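Local coordinates for protein 6-phosphofructokinase isozyme 2 (Escherichia coli, PDB 3UMO) that phosphorylates D-fructose 6-phosphate to fructose 1,6-bisphosphate using ATP, with magnesium as cofactor, in the first committing step of glycolysis, at residues V252-S257 with A285-Q290. Numbering follows the deposited sequence.
Sequences VGAGDS and AATLNQ. With K (potassium ion), chain F; ATP (adenosine-5'-triphosphate), chain E.
The methyl of A286 is the tight point of this contact and points at the first turn of the facing helix. S257 OG lies 3.5 Å from A286 CB, and G253 O and A254 CA sit close around the same methyl. G253 is the N-cap residue; at its phi of 90° a CB would jam against V252 O, which by itself calls for glycine. S257 closes the turn: its OG stands anti to its own carbonyl carbon (chi1 -69°) and donates to G253 O at 2.9 Å. S257 N reaches that oxygen from the opposite face. An alanine in place of S257 would remove the hydroxyl bond to G253 O and would probably leave a small gap beside A286. A254 CB and T287 CG2 meet at 4.1 Å, and ATP packs against both methyls, with adenine C4 3.6 Å from T287 CG2. G255 N donates to gamma-phosphate O2G at 3.1 Å. D256, the following residue, is probably catalytic, as in relatives. The potassium side is looser: V252 O and A286 O, 4.4 Å apart, meet through the ion. It also binds N289 O, while the N289 side chain stays well away from the facing segment. Backbone oxygens of S250, G291 and R293 complete the six. The contact joins the start of helix 254-267 to the end region of helix 272-286, with helix 297-307 against A285 and strand 103-107 against V252.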
loop_
_atom_site.group_PDB
_atom_site.type_symbol
_atom_site.label_atom_id
_atom_site.label_comp_id
_atom_site.label_asym_id
_atom_site.label_seq_id
_atom_site.Cartn_x
_atom_site.Cartn_y
_atom_site.Cartn_z
ATOM N N VAL A 252 -7.175 -6.913 -16.964
ATOM C CA VAL A 252 -7.060 -8.363 -16.943
ATOM C C VAL A 252 -7.742 -9.007 -18.146
ATOM O O VAL A 252 -8.903 -8.733 -18.431
ATOM C CB VAL A 252 -7.664 -8.953 -15.656
ATOM C CG1 VAL A 252 -7.545 -10.464 -15.665
ATOM C CG2 VAL A 252 -6.980 -8.367 -14.435
ATOM N N GLY A 253 -7.007 -9.866 -18.843
ATOM C CA GLY A 253 -7.554 -10.605 -19.964
ATOM C C GLY A 253 -7.420 -9.922 -21.312
ATOM O O GLY A 253 -7.876 -10.453 -22.319
ATOM N N ALA A 254 -6.795 -8.751 -21.341
ATOM C CA ALA A 254 -6.667 -8.007 -22.599
ATOM C C ALA A 254 -5.821 -8.775 -23.617
ATOM O O ALA A 254 -6.193 -8.885 -24.794
ATOM C CB ALA A 254 -6.065 -6.644 -22.349
ATOM N N GLY A 255 -4.680 -9.285 -23.162
ATOM C CA GLY A 255 -3.759 -9.992 -24.037
ATOM C C GLY A 255 -4.367 -11.230 -24.684
ATOM O O GLY A 255 -4.278 -11.434 -25.903
ATOM N N ASP A 256 -4.987 -12.072 -23.870
ATOM C CA ASP A 256 -5.563 -13.305 -24.385
ATOM C C ASP A 256 -6.772 -13.031 -25.276
ATOM O O ASP A 256 -7.010 -13.755 -26.239
ATOM C CB ASP A 256 -5.917 -14.247 -23.235
ATOM C CG ASP A 256 -4.692 -14.674 -22.440
ATOM O OD1 ASP A 256 -4.828 -14.924 -21.223
ATOM O OD2 ASP A 256 -3.591 -14.758 -23.029
ATOM N N SER A 257 -7.528 -11.985 -24.959
ATOM C CA SER A 257 -8.653 -11.594 -25.799
ATOM C C SER A 257 -8.148 -11.149 -27.160
ATOM O O SER A 257 -8.705 -11.534 -28.190
ATOM C CB SER A 257 -9.458 -10.465 -25.152
ATOM O OG SER A 257 -10.139 -10.938 -23.998
ATOM N N ALA A 285 -11.892 -4.286 -25.655
ATOM C CA ALA A 285 -13.208 -4.693 -25.171
ATOM C C ALA A 285 -13.053 -5.416 -23.840
ATOM O O ALA A 285 -13.856 -5.224 -22.924
ATOM C CB ALA A 285 -13.900 -5.591 -26.185
ATOM N N ALA A 286 -12.011 -6.226 -23.711
ATOM C CA ALA A 286 -11.770 -6.929 -22.459
ATOM C C ALA A 286 -11.623 -5.958 -21.289
ATOM O O ALA A 286 -12.073 -6.240 -20.184
ATOM C CB ALA A 286 -10.544 -7.815 -22.569
ATOM N N THR A 287 -10.989 -4.817 -21.535
ATOM C CA THR A 287 -10.725 -3.856 -20.471
ATOM C C THR A 287 -11.981 -3.154 -19.967
ATOM O O THR A 287 -11.946 -2.493 -18.932
ATOM C CB THR A 287 -9.697 -2.787 -20.893
ATOM O OG1 THR A 287 -10.315 -1.848 -21.779
ATOM C CG2 THR A 287 -8.507 -3.430 -21.578
ATOM N N LEU A 288 -13.084 -3.291 -20.695
ATOM C CA LEU A 288 -14.328 -2.627 -20.297
ATOM C C LEU A 288 -15.067 -3.372 -19.190
ATOM O O LEU A 288 -15.906 -2.804 -18.494
ATOM C CB LEU A 288 -15.261 -2.465 -21.497
ATOM C CG LEU A 288 -14.641 -1.702 -22.657
ATOM C CD1 LEU A 288 -15.616 -1.643 -23.830
ATOM C CD2 LEU A 288 -14.235 -0.307 -22.196
ATOM N N ASN A 289 -14.742 -4.656 -19.058
ATOM C CA ASN A 289 -15.354 -5.534 -18.070
ATOM C C ASN A 289 -14.512 -5.642 -16.810
ATOM O O ASN A 289 -13.286 -5.684 -16.873
ATOM C CB ASN A 289 -15.568 -6.932 -18.656
ATOM C CG ASN A 289 -16.477 -6.924 -19.863
ATOM O OD1 ASN A 289 -17.356 -6.075 -19.986
ATOM N ND2 ASN A 289 -16.272 -7.877 -20.762
ATOM N N GLN A 290 -15.181 -5.681 -15.663
ATOM C CA GLN A 290 -14.498 -5.730 -14.379
ATOM C C GLN A 290 -13.834 -7.078 -14.137
ATOM O O GLN A 290 -14.247 -8.097 -14.683
ATOM C CB GLN A 290 -15.477 -5.423 -13.244
HETATM K K K F . -11.305 -7.434 -17.623
HETATM P PG ATP E . -1.824 -9.370 -20.671
HETATM O O1G ATP E . -1.238 -10.681 -21.061
HETATM O O2G ATP E . -3.291 -9.671 -20.376
HETATM O O3G ATP E . -1.154 -8.744 -19.498
HETATM P PB ATP E . -0.530 -8.035 -22.687
HETATM O O1B ATP E . 0.494 -7.296 -21.772
HETATM O O2B ATP E . 0.054 -9.259 -23.424
HETATM O O3B ATP E . -1.864 -8.413 -21.899
HETATM P PA ATP E . -1.503 -5.578 -23.828
HETATM O O1A ATP E . -1.351 -4.972 -22.464
HETATM O O2A ATP E . -0.788 -4.789 -24.927
HETATM O O3A ATP E . -1.013 -7.051 -23.838
HETATM O "O5'" ATP E . -3.080 -5.697 -24.125
HETATM C "C5'" ATP E . -3.507 -6.065 -25.392
HETATM C "C4'" ATP E . -4.497 -5.206 -26.040
HETATM O "O4'" ATP E . -5.532 -4.911 -25.077
HETATM C "C3'" ATP E . -3.957 -3.880 -26.382
HETATM O "O3'" ATP E . -3.308 -3.891 -27.597
HETATM C "C2'" ATP E . -5.158 -3.028 -26.370
HETATM O "O2'" ATP E . -5.917 -3.266 -27.485
HETATM C "C1'" ATP E . -5.890 -3.554 -25.196
HETATM N N9 ATP E . -5.542 -2.831 -23.974
HETATM C C8 ATP E . -4.660 -3.228 -23.039
HETATM N N7 ATP E . -4.628 -2.275 -22.074
HETATM C C5 ATP E . -5.484 -1.285 -22.402
HETATM C C6 ATP E . -5.858 -0.084 -21.790
HETATM N N6 ATP E . -5.260 0.341 -20.481
HETATM N N1 ATP E . -6.767 0.692 -22.405
HETATM C C2 ATP E . -7.313 0.333 -23.580
HETATM N N3 ATP E . -6.976 -0.811 -24.182
HETATM C C4 ATP E . -6.074 -1.634 -23.619
#